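Local coordinates for chorismate mutase and shikimate 5-dehydrogenase fusion protein (Clostridium acetobutylicum, PDB 3FBT), which probably catalyses the reversible NADPH-linked reduction of 3-dehydroshikimate to shikimate through this dehydrogenase part of a fusion with chorismate mutase, at residues D52-I56 / I57-G61; K167-S170 / Y171-S175; F222-Y225 / A226-G230. All blocks are in the same frame, centred on the assembly; numbering follows the deposited sequence.

Contact 1: residues D52-I56 / I57-G61; sequences DTFKI and IKCGG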
ATOM      1  N   ASP A  52      12.545  -3.327  -4.201  1.00 40.60           N
ATOM      2  CA  ASP A  52      12.305  -4.654  -4.782  0.50 41.82           C
ATOM      3  C   ASP A  52      10.904  -5.119  -4.347  1.00 41.63           C
ATOM      4  O   ASP A  52      10.112  -5.663  -5.135  1.00 42.27           O
ATOM      5  CB  ASP A  52      13.359  -5.672  -4.306  0.50 42.24           C
ATOM      6  CG  ASP A  52      14.761  -5.488  -4.963  0.50 46.56           C
ATOM      7  OD1 ASP A  52      14.897  -4.793  -6.002  0.50 52.59           O
ATOM      8  OD2 ASP A  52      15.750  -6.071  -4.436  0.50 47.23           O
ATOM      9  N   THR A  53      10.581  -4.914  -3.078  1.00 41.30           N
ATOM     10  CA  THR A  53       9.243  -5.334  -2.652  1.00 40.10           C
ATOM     11  C   THR A  53       8.182  -4.512  -3.336  1.00 38.89           C
ATOM     12  O   THR A  53       7.153  -5.036  -3.757  1.00 36.51           O
ATOM     13  CB  THR A  53       9.037  -5.212  -1.143  1.00 39.65           C
ATOM     14  OG1 THR A  53      10.005  -6.026  -0.475  1.00 41.38           O
ATOM     15  CG2 THR A  53       7.657  -5.639  -0.814  1.00 40.65           C
ATOM     16  N   PHE A  54       8.412  -3.213  -3.487  1.00 38.16           N
ATOM     17  CA  PHE A  54       7.381  -2.434  -4.188  1.00 38.57           C
ATOM     18  C   PHE A  54       7.150  -3.008  -5.580  1.00 39.09           C
ATOM     19  O   PHE A  54       6.035  -3.093  -6.107  1.00 38.25           O
ATOM     20  CB  PHE A  54       7.765  -0.942  -4.269  1.00 38.84           C
ATOM     21  CG  PHE A  54       7.521  -0.194  -2.968  1.00 40.33           C
ATOM     22  CD1 PHE A  54       6.237  -0.017  -2.504  1.00 38.53           C
ATOM     23  CD2 PHE A  54       8.581   0.307  -2.215  1.00 40.97           C
ATOM     24  CE1 PHE A  54       6.012   0.645  -1.284  1.00 44.41           C
ATOM     25  CE2 PHE A  54       8.358   0.948  -0.990  1.00 43.76           C
ATOM     26  CZ  PHE A  54       7.067   1.125  -0.528  1.00 38.14           C
ATOM     27  N   LYS A  55       8.222  -3.408  -6.217  1.00 41.25           N
ATOM     28  CA  LYS A  55       8.034  -3.915  -7.550  1.00 43.09           C
ATOM     29  C   LYS A  55       7.197  -5.238  -7.431  1.00 43.18           C
ATOM     30  O   LYS A  55       6.249  -5.467  -8.180  1.00 42.17           O
ATOM     31  CB  LYS A  55       9.420  -4.131  -8.171  1.00 43.66           C
ATOM     32  CG  LYS A  55       9.433  -4.064  -9.687  1.00 49.67           C
ATOM     33  CD  LYS A  55      10.890  -4.009 -10.242  1.00 57.92           C
ATOM     34  CE  LYS A  55      11.884  -4.721  -9.333  1.00 59.64           C
ATOM     35  NZ  LYS A  55      13.293  -4.648  -9.886  1.00 61.89           N
ATOM     36  N   ILE A  56       7.510  -6.043  -6.430  1.00 44.23           N
ATOM     37  CA  ILE A  56       6.772  -7.311  -6.176  1.00 45.54           C
ATOM     38  C   ILE A  56       5.293  -7.170  -5.824  1.00 44.78           C
ATOM     39  O   ILE A  56       4.452  -7.862  -6.349  1.00 45.44           O
ATOM     40  CB  ILE A  56       7.495  -8.210  -5.182  1.00 45.35           C
ATOM     41  CG1 ILE A  56       8.831  -8.699  -5.782  1.00 45.73           C
ATOM     42  CG2 ILE A  56       6.649  -9.413  -4.881  1.00 48.80           C
ATOM     43  CD1 ILE A  56       9.829  -9.139  -4.699  1.00 42.27           C
ATOM     44  N   ILE A  57       4.939  -6.226  -4.999  1.00 45.46           N
ATOM     45  CA  ILE A  57       3.511  -6.002  -4.771  1.00 44.40           C
ATOM     46  C   ILE A  57       2.852  -5.128  -5.822  1.00 43.37           C
ATOM     47  O   ILE A  57       1.734  -4.741  -5.659  1.00 44.39           O
ATOM     48  CB  ILE A  57       3.281  -5.435  -3.395  1.00 45.92           C
ATOM     49  CG1 ILE A  57       3.739  -3.979  -3.296  1.00 44.38           C
ATOM     50  CG2 ILE A  57       4.044  -6.282  -2.375  1.00 47.19           C
ATOM     51  CD1 ILE A  57       3.534  -3.446  -1.922  1.00 47.94           C
ATOM     52  N   LYS A  58       3.520  -4.848  -6.928  1.00 40.82           N
ATOM     53  CA  LYS A  58       2.905  -4.068  -8.025  1.00 39.17           C
ATOM     54  C   LYS A  58       2.525  -2.643  -7.639  1.00 36.82           C
ATOM     55  O   LYS A  58       1.449  -2.181  -7.975  1.00 33.65           O
ATOM     56  CB  LYS A  58       1.648  -4.787  -8.533  1.00 42.11           C
ATOM     57  CG  LYS A  58       1.921  -6.271  -8.720  1.00 47.01           C
ATOM     58  CD  LYS A  58       2.316  -6.451 -10.172  1.00 53.40           C
ATOM     59  CE  LYS A  58       1.041  -6.486 -10.975  1.00 55.82           C
ATOM     60  NZ  LYS A  58       0.332  -7.762 -10.661  1.00 62.16           N
ATOM     61  N   CYS A  59       3.351  -2.005  -6.836  1.00 35.74           N
ATOM     62  CA  CYS A  59       3.198  -0.560  -6.559  1.00 35.91           C
ATOM     63  C   CYS A  59       2.725   0.226  -7.764  1.00 36.42           C
ATOM     64  O   CYS A  59       3.285   0.097  -8.863  1.00 38.01           O
ATOM     65  CB  CYS A  59       4.570  -0.035  -6.149  1.00 35.24           C
ATOM     66  SG  CYS A  59       4.535   1.653  -5.691  1.00 37.50           S
ATOM     67  N   GLY A  60       1.731   1.080  -7.612  1.00 37.21           N
ATOM     68  CA  GLY A  60       1.302   1.900  -8.774  1.00 38.39           C
ATOM     69  C   GLY A  60       2.330   2.965  -9.263  1.00 38.11           C
ATOM     70  O   GLY A  60       2.228   3.477 -10.403  1.00 38.95           O
ATOM     71  N   GLY A  61       3.228   3.385  -8.377  1.00 36.85           N
ATOM     72  CA  GLY A  61       4.143   4.508  -8.670  1.00 36.13           C
ATOM     73  C   GLY A  61       4.597   5.170  -7.404  1.00 35.76           C
ATOM     74  O   GLY A  61       3.847   5.183  -6.447  1.00 35.30           O
TER
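F54 and C59 close a Schellman motif at the C-terminal end of helix 47-56, in the substrate-binding domain of the shikimate dehydrogenase family, away from the predicted binding residues. C59 N donates to F54 O over 3.0 Å, and K58 N donates to K55 O at 3.1 Å, the second bond of the motif. K58, with phi 63°, is the C-prime residue that turns the chain out of the helix. The last regular helical bond joins I57 N to T53 O at 2.8 Å.

The I57 side chain can be followed outward. CB lies near T53 O. CG1, held between the backbone N and the carbonyl carbon (chi1 72°), lies over the carbonyl oxygens of T53 and F54. CG2 branches toward T53 and meets T53 CG2 at 4.0 Å, while CD1 extends alongside F54 to 4.4 Å from F54 CD1. The F54 ring also packs on F40 and F94. T53 OG1 turns to T53 OG1 of the second subunit, with which it forms a hydrogen bond, and I57 packs on F40 of that subunit; the helix end therefore belongs to the dimer interface.

C59 CB sits 3.8 Å from F54 CB. C59 SG makes an oblique sulfur-aromatic contact, 5.0 Å from the F54 ring centroid. The same sulfur accepts a hydrogen bond from G61 N, with 3.5 Å between G61 N and C59 SG.

Contact 2: residues K167-S170 / Y171-S175; sequences KVIS and YDELS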
ATOM      1  N   LYS A 167      27.956  30.442 -13.946  1.00 52.21           N
ATOM      2  CA  LYS A 167      28.601  31.465 -13.122  1.00 51.16           C
ATOM      3  C   LYS A 167      28.150  31.352 -11.688  1.00 50.21           C
ATOM      4  O   LYS A 167      27.007  31.766 -11.361  1.00 51.45           O
ATOM      5  CB  LYS A 167      28.219  32.863 -13.622  1.00 51.17           C
ATOM      6  CG  LYS A 167      28.763  33.185 -15.028  1.00 52.60           C
ATOM      7  CD  LYS A 167      28.091  34.483 -15.588  1.00 55.64           C
ATOM      8  CE  LYS A 167      28.973  35.227 -16.618  1.00 53.63           C
ATOM      9  NZ  LYS A 167      28.798  34.614 -17.967  1.00 57.37           N
ATOM     10  N   VAL A 168      29.026  30.815 -10.827  1.00 47.03           N
ATOM     11  CA  VAL A 168      28.781  30.702  -9.372  1.00 43.43           C
ATOM     12  C   VAL A 168      29.324  31.900  -8.550  1.00 43.59           C
ATOM     13  O   VAL A 168      30.479  32.334  -8.725  1.00 44.59           O
ATOM     14  CB  VAL A 168      29.413  29.361  -8.809  1.00 43.05           C
ATOM     15  CG1 VAL A 168      29.342  29.311  -7.291  1.00 40.80           C
ATOM     16  CG2 VAL A 168      28.708  28.180  -9.401  1.00 43.49           C
ATOM     17  N   ILE A 169      28.537  32.422  -7.632  1.00 40.86           N
ATOM     18  CA  ILE A 169      28.962  33.632  -6.964  1.00 41.94           C
ATOM     19  C   ILE A 169      28.523  33.594  -5.518  1.00 41.47           C
ATOM     20  O   ILE A 169      27.645  32.774  -5.146  1.00 39.87           O
ATOM     21  CB  ILE A 169      28.451  34.926  -7.717  1.00 42.22           C
ATOM     22  CG1 ILE A 169      26.946  35.057  -7.634  1.00 41.77           C
ATOM     23  CG2 ILE A 169      28.972  34.890  -9.163  1.00 42.12           C
ATOM     24  CD1 ILE A 169      26.351  36.409  -8.299  1.00 37.84           C
ATOM     25  N   SER A 170      29.111  34.471  -4.710  1.00 41.99           N
ATOM     26  CA  SER A 170      28.698  34.614  -3.311  1.00 42.80           C
ATOM     27  C   SER A 170      27.565  35.580  -3.115  1.00 43.24           C
ATOM     28  O   SER A 170      27.222  36.392  -4.013  1.00 42.07           O
ATOM     29  CB  SER A 170      29.886  35.111  -2.460  1.00 45.68           C
ATOM     30  OG  SER A 170      30.337  36.383  -2.910  1.00 47.06           O
ATOM     31  N   TYR A 171      26.966  35.532  -1.929  1.00 43.35           N
ATOM     32  CA  TYR A 171      25.886  36.426  -1.688  1.00 45.23           C
ATOM     33  C   TYR A 171      26.404  37.872  -1.754  1.00 47.77           C
ATOM     34  O   TYR A 171      25.690  38.811  -2.224  1.00 47.58           O
ATOM     35  CB  TYR A 171      25.153  36.097  -0.392  1.00 45.03           C
ATOM     36  CG  TYR A 171      24.125  34.977  -0.600  1.00 45.56           C
ATOM     37  CD1 TYR A 171      22.824  35.263  -0.916  1.00 41.23           C
ATOM     38  CD2 TYR A 171      24.500  33.627  -0.548  1.00 42.75           C
ATOM     39  CE1 TYR A 171      21.910  34.267  -1.149  1.00 43.04           C
ATOM     40  CE2 TYR A 171      23.576  32.621  -0.771  1.00 41.67           C
ATOM     41  CZ  TYR A 171      22.280  32.937  -1.051  1.00 42.32           C
ATOM     42  OH  TYR A 171      21.367  31.929  -1.321  1.00 41.82           O
ATOM     43  N   ASP A 172      27.648  38.051  -1.333  1.00 48.26           N
ATOM     44  CA  ASP A 172      28.263  39.361  -1.450  1.00 51.09           C
ATOM     45  C   ASP A 172      28.331  39.855  -2.865  1.00 50.66           C
ATOM     46  O   ASP A 172      28.017  40.981  -3.115  1.00 52.29           O
ATOM     47  CB  ASP A 172      29.686  39.345  -0.919  1.00 51.02           C
ATOM     48  CG  ASP A 172      29.734  39.065   0.507  1.00 55.95           C
ATOM     49  OD1 ASP A 172      28.915  39.635   1.281  1.00 62.39           O
ATOM     50  OD2 ASP A 172      30.590  38.217   0.864  1.00 66.45           O
ATOM     51  N   GLU A 173      28.803  39.025  -3.778  1.00 51.18           N
ATOM     52  CA  GLU A 173      28.885  39.408  -5.179  1.00 51.43           C
ATOM     53  C   GLU A 173      27.505  39.699  -5.788  1.00 50.99           C
ATOM     54  O   GLU A 173      27.391  40.433  -6.787  1.00 51.11           O
ATOM     55  CB  GLU A 173      29.557  38.286  -5.960  1.00 51.34           C
ATOM     56  CG  GLU A 173      30.969  37.899  -5.471  1.00 55.37           C
ATOM     57  CD  GLU A 173      31.496  36.709  -6.256  1.00 61.78           C
ATOM     58  OE1 GLU A 173      31.148  35.555  -5.909  1.00 62.32           O
ATOM     59  OE2 GLU A 173      32.197  36.920  -7.278  1.00 64.56           O
ATOM     60  N   LEU A 174      26.466  39.131  -5.197  1.00 49.52           N
ATOM     61  CA  LEU A 174      25.152  39.194  -5.824  1.00 49.02           C
ATOM     62  C   LEU A 174      24.681  40.608  -5.618  1.00 50.43           C
ATOM     63  O   LEU A 174      23.974  41.164  -6.451  1.00 50.50           O
ATOM     64  CB  LEU A 174      24.158  38.264  -5.116  1.00 47.48           C
ATOM     65  CG  LEU A 174      22.671  38.441  -5.487  1.00 45.18           C
ATOM     66  CD1 LEU A 174      22.438  38.080  -6.973  1.00 43.03           C
ATOM     67  CD2 LEU A 174      21.810  37.580  -4.640  1.00 46.63           C
ATOM     68  N   SER A 175      25.042  41.181  -4.471  1.00 51.59           N
ATOM     69  CA  SER A 175      24.580  42.522  -4.155  1.00 52.43           C
ATOM     70  C   SER A 175      25.056  43.602  -5.151  1.00 52.39           C
ATOM     71  O   SER A 175      24.483  44.690  -5.195  1.00 52.01           O
ATOM     72  CB  SER A 175      24.852  42.877  -2.687  1.00 53.18           C
ATOM     73  OG  SER A 175      26.168  43.326  -2.535  1.00 53.38           O
TER
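E173 runs its extended chain back alongside S170, laying CG 3.0 Å from S170 OG and bringing OE1 to the backbone of the strand end. S170 N donates to E173 OE1 over a short 2.6 Å with an N-H...O angle of 162°. S170 OG gives the same oxygen a second bond at 3.2 Å. Both donors meet OE1 on its anti side, somewhat out of the carboxylate plane, so two bonds grip one oxygen and limit rotation of the carboxylate.

In return, E173 N donates to S170 OG at 3.2 Å, again nearly straight at 164°. The hydroxyl can serve both bonds because chi1 of 61° sets OG between the backbone N and the carbonyl carbon of S170, facing the first turn of the helix. The negative carboxylate beside the N-terminal end of helix 171-174 would probably be stabilised by the helix dipole. Behind the cap, L174 N gives S170 O a weak bond.

The I169 side chain crosses that of E173 at a slant: its CB is 3.3 Å from E173 OE1, and its CD1 reaches along to the backbone of L174, 3.9 Å from L174 CA. L174 itself packs inward on V126 and L128. Y171 sends its ring toward L128, V152 and T186, where its side chain comes to about 4 Å from G129, a predicted NADP(+) contact, and from a bound sulfate ion, probably from the crystallisation liquor.

Reciprocal serine and glutamate bonds of this kind are a capping box, with S170 as N-cap and E173 three residues on, here starting the short helix that follows the edge strand 167-170 of a Rossmann-type parallel sheet.

Contact 3: residues F222-Y225 / A226-G230; sequences FLKY and ARESG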
ATOM      1  N   PHE A 222      10.817  36.810   1.499  1.00 51.34           N
ATOM      2  CA  PHE A 222      11.368  36.994   0.180  1.00 49.26           C
ATOM      3  C   PHE A 222      10.351  37.510  -0.830  1.00 50.00           C
ATOM      4  O   PHE A 222      10.704  38.390  -1.635  1.00 48.90           O
ATOM      5  CB  PHE A 222      12.000  35.699  -0.316  1.00 48.61           C
ATOM      6  CG  PHE A 222      12.425  35.708  -1.767  1.00 44.90           C
ATOM      7  CD1 PHE A 222      13.568  36.364  -2.148  1.00 40.36           C
ATOM      8  CD2 PHE A 222      11.721  34.983  -2.733  1.00 40.79           C
ATOM      9  CE1 PHE A 222      13.984  36.324  -3.427  1.00 40.05           C
ATOM     10  CE2 PHE A 222      12.147  34.898  -4.027  1.00 35.16           C
ATOM     11  CZ  PHE A 222      13.289  35.585  -4.384  1.00 40.69           C
ATOM     12  N   LEU A 223       9.136  36.940  -0.853  1.00 49.43           N
ATOM     13  CA  LEU A 223       8.117  37.389  -1.771  1.00 49.78           C
ATOM     14  C   LEU A 223       7.369  38.718  -1.400  1.00 51.43           C
ATOM     15  O   LEU A 223       6.954  39.468  -2.292  1.00 50.51           O
ATOM     16  CB  LEU A 223       7.114  36.272  -2.033  1.00 51.40           C
ATOM     17  CG  LEU A 223       7.637  35.037  -2.787  1.00 47.24           C
ATOM     18  CD1 LEU A 223       6.490  34.063  -2.874  1.00 49.21           C
ATOM     19  CD2 LEU A 223       8.155  35.402  -4.208  1.00 42.25           C
ATOM     20  N   LYS A 224       7.172  38.972  -0.112  1.00 52.80           N
ATOM     21  CA  LYS A 224       6.666  40.268   0.341  1.00 55.52           C
ATOM     22  C   LYS A 224       7.567  41.367  -0.244  1.00 55.87           C
ATOM     23  O   LYS A 224       7.127  42.229  -1.068  1.00 57.06           O
ATOM     24  CB  LYS A 224       6.695  40.336   1.873  1.00 56.21           C
ATOM     25  CG  LYS A 224       6.192  41.672   2.406  1.00 57.86           C
ATOM     26  CD  LYS A 224       6.692  41.960   3.781  1.00 57.15           C
ATOM     27  CE  LYS A 224       6.355  40.815   4.764  1.00 58.30           C
ATOM     28  NZ  LYS A 224       6.213  41.341   6.181  1.00 58.84           N
ATOM     29  N   TYR A 225       8.847  41.273   0.126  1.00 55.53           N
ATOM     30  CA  TYR A 225       9.903  42.105  -0.437  1.00 55.01           C
ATOM     31  C   TYR A 225       9.670  42.410  -1.885  1.00 55.30           C
ATOM     32  O   TYR A 225       9.835  43.551  -2.312  1.00 56.04           O
ATOM     33  CB  TYR A 225      11.249  41.399  -0.363  1.00 53.71           C
ATOM     34  CG  TYR A 225      11.848  41.382   0.987  1.00 53.95           C
ATOM     35  CD1 TYR A 225      11.233  42.012   2.052  1.00 52.90           C
ATOM     36  CD2 TYR A 225      13.077  40.749   1.198  1.00 54.68           C
ATOM     37  CE1 TYR A 225      11.821  41.999   3.325  1.00 54.22           C
ATOM     38  CE2 TYR A 225      13.651  40.702   2.419  1.00 52.38           C
ATOM     39  CZ  TYR A 225      13.049  41.343   3.480  1.00 55.58           C
ATOM     40  OH  TYR A 225      13.689  41.281   4.701  1.00 57.91           O
ATOM     41  N   ALA A 226       9.377  41.371  -2.665  1.00 55.45           N
ATOM     42  CA  ALA A 226       9.145  41.530  -4.076  1.00 56.07           C
ATOM     43  C   ALA A 226       7.885  42.360  -4.274  1.00 57.25           C
ATOM     44  O   ALA A 226       7.809  43.148  -5.230  1.00 57.73           O
ATOM     45  CB  ALA A 226       9.001  40.164  -4.744  1.00 56.18           C
ATOM     46  N   ARG A 227       6.916  42.213  -3.366  1.00 57.87           N
ATOM     47  CA  ARG A 227       5.623  42.919  -3.523  1.00 60.08           C
ATOM     48  C   ARG A 227       5.842  44.421  -3.385  1.00 59.77           C
ATOM     49  O   ARG A 227       5.666  45.201  -4.331  1.00 60.16           O
ATOM     50  CB  ARG A 227       4.576  42.426  -2.504  1.00 60.30           C
ATOM     51  CG  ARG A 227       3.268  43.249  -2.519  1.00 61.30           C
ATOM     52  CD  ARG A 227       2.129  42.538  -1.804  1.00 59.34           C
ATOM     53  NE  ARG A 227       2.518  41.977  -0.526  1.00 58.90           N
ATOM     54  CZ  ARG A 227       2.775  42.696   0.548  1.00 61.96           C
ATOM     55  NH1 ARG A 227       2.709  44.026   0.478  1.00 64.09           N
ATOM     56  NH2 ARG A 227       3.117  42.102   1.684  1.00 60.60           N
ATOM     57  N   GLU A 228       6.257  44.802  -2.192  1.00 60.45           N
ATOM     58  CA  GLU A 228       6.727  46.150  -1.920  1.00 60.53           C
ATOM     59  C   GLU A 228       7.554  46.836  -3.026  1.00 60.79           C
ATOM     60  O   GLU A 228       7.503  48.058  -3.132  1.00 61.90           O
ATOM     61  CB  GLU A 228       7.528  46.125  -0.645  1.00 59.95           C
ATOM     62  CG  GLU A 228       6.858  45.332   0.427  1.00 62.37           C
ATOM     63  CD  GLU A 228       7.514  45.535   1.775  1.00 65.07           C
ATOM     64  OE1 GLU A 228       6.887  45.227   2.808  1.00 67.27           O
ATOM     65  OE2 GLU A 228       8.662  46.026   1.801  1.00 67.89           O
ATOM     66  N   SER A 229       8.316  46.096  -3.835  1.00 59.55           N
ATOM     67  CA  SER A 229       9.213  46.740  -4.823  1.00 59.10           C
ATOM     68  C   SER A 229       8.696  46.768  -6.265  1.00 58.58           C
ATOM     69  O   SER A 229       9.377  47.234  -7.208  1.00 58.64           O
ATOM     70  CB  SER A 229      10.614  46.094  -4.803  1.00 59.27           C
ATOM     71  OG  SER A 229      11.182  46.093  -3.502  1.00 59.49           O
ATOM     72  N   GLY A 230       7.497  46.257  -6.454  1.00 57.99           N
ATOM     73  CA  GLY A 230       6.900  46.259  -7.771  1.00 56.75           C
ATOM     74  C   GLY A 230       7.317  45.098  -8.616  1.00 56.77           C
ATOM     75  O   GLY A 230       7.043  45.082  -9.820  1.00 56.86           O
TER
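F222 meets the second half of helix 221-228 through its carbonyl, which takes a weak bond from A226 N; its ring turns to I182 and N184. L223 O accepts R227 N at 2.9 Å, and A226 CB approaches L223 O to 3.3 Å, while the L223 side chain packs on A210 and D212.

K224 does most of the side-chain work. With chi1 at 179°, opposite the backbone N, CG leads the aliphatic chain across both R227 and E228: CG lies 3.2 Å from R227 NH2, and CD is 3.4 Å from E228 OE1. The ammonium remains apart, with K224 NZ 5.2 Å from E228 OE1 and 5.5 Å from the like-charged R227 NH2, so the two longer-range effects may partly offset. R227 bends at chi3, and its NE forms a salt bridge with E219. K224 O also accepts E228 N at 2.9 Å.

Y225 O receives a weak bond from S229 N, and its ring leaves toward S197 and K201. At the end, G230 N reaches R227 O at 3.0 Å, and G230 takes phi 85°. This is a Schellman motif ending the helix of the beta-alpha-beta unit between parallel strands 209-212 and 232-234.

Overall arrangement
All three contacts are partly buried and lie at helix ends: contacts 1 and 3 terminate helices with Schellman motifs, whereas contact 2 starts one. Contact 1 belongs to the substrate-binding part, across the chain's centre from the others, its centre 45 Å from each. Its side-chain contacts are apolar and sulfur-aromatic, and it faces the second subunit. Contacts 2 and 3, centres 20 Å apart, do not touch but share one parallel sheet: contact 2 starts at edge strand 167-170, contact 3 lies on the helix leading to the other edge strand, 232-234, and packs F222, L223 and A226 inward on 209-212 and 181-184. Contact 2 relies on a carboxylate and hydroxyl; contact 3 lays a lysine chain beside charged groups on its exposed side.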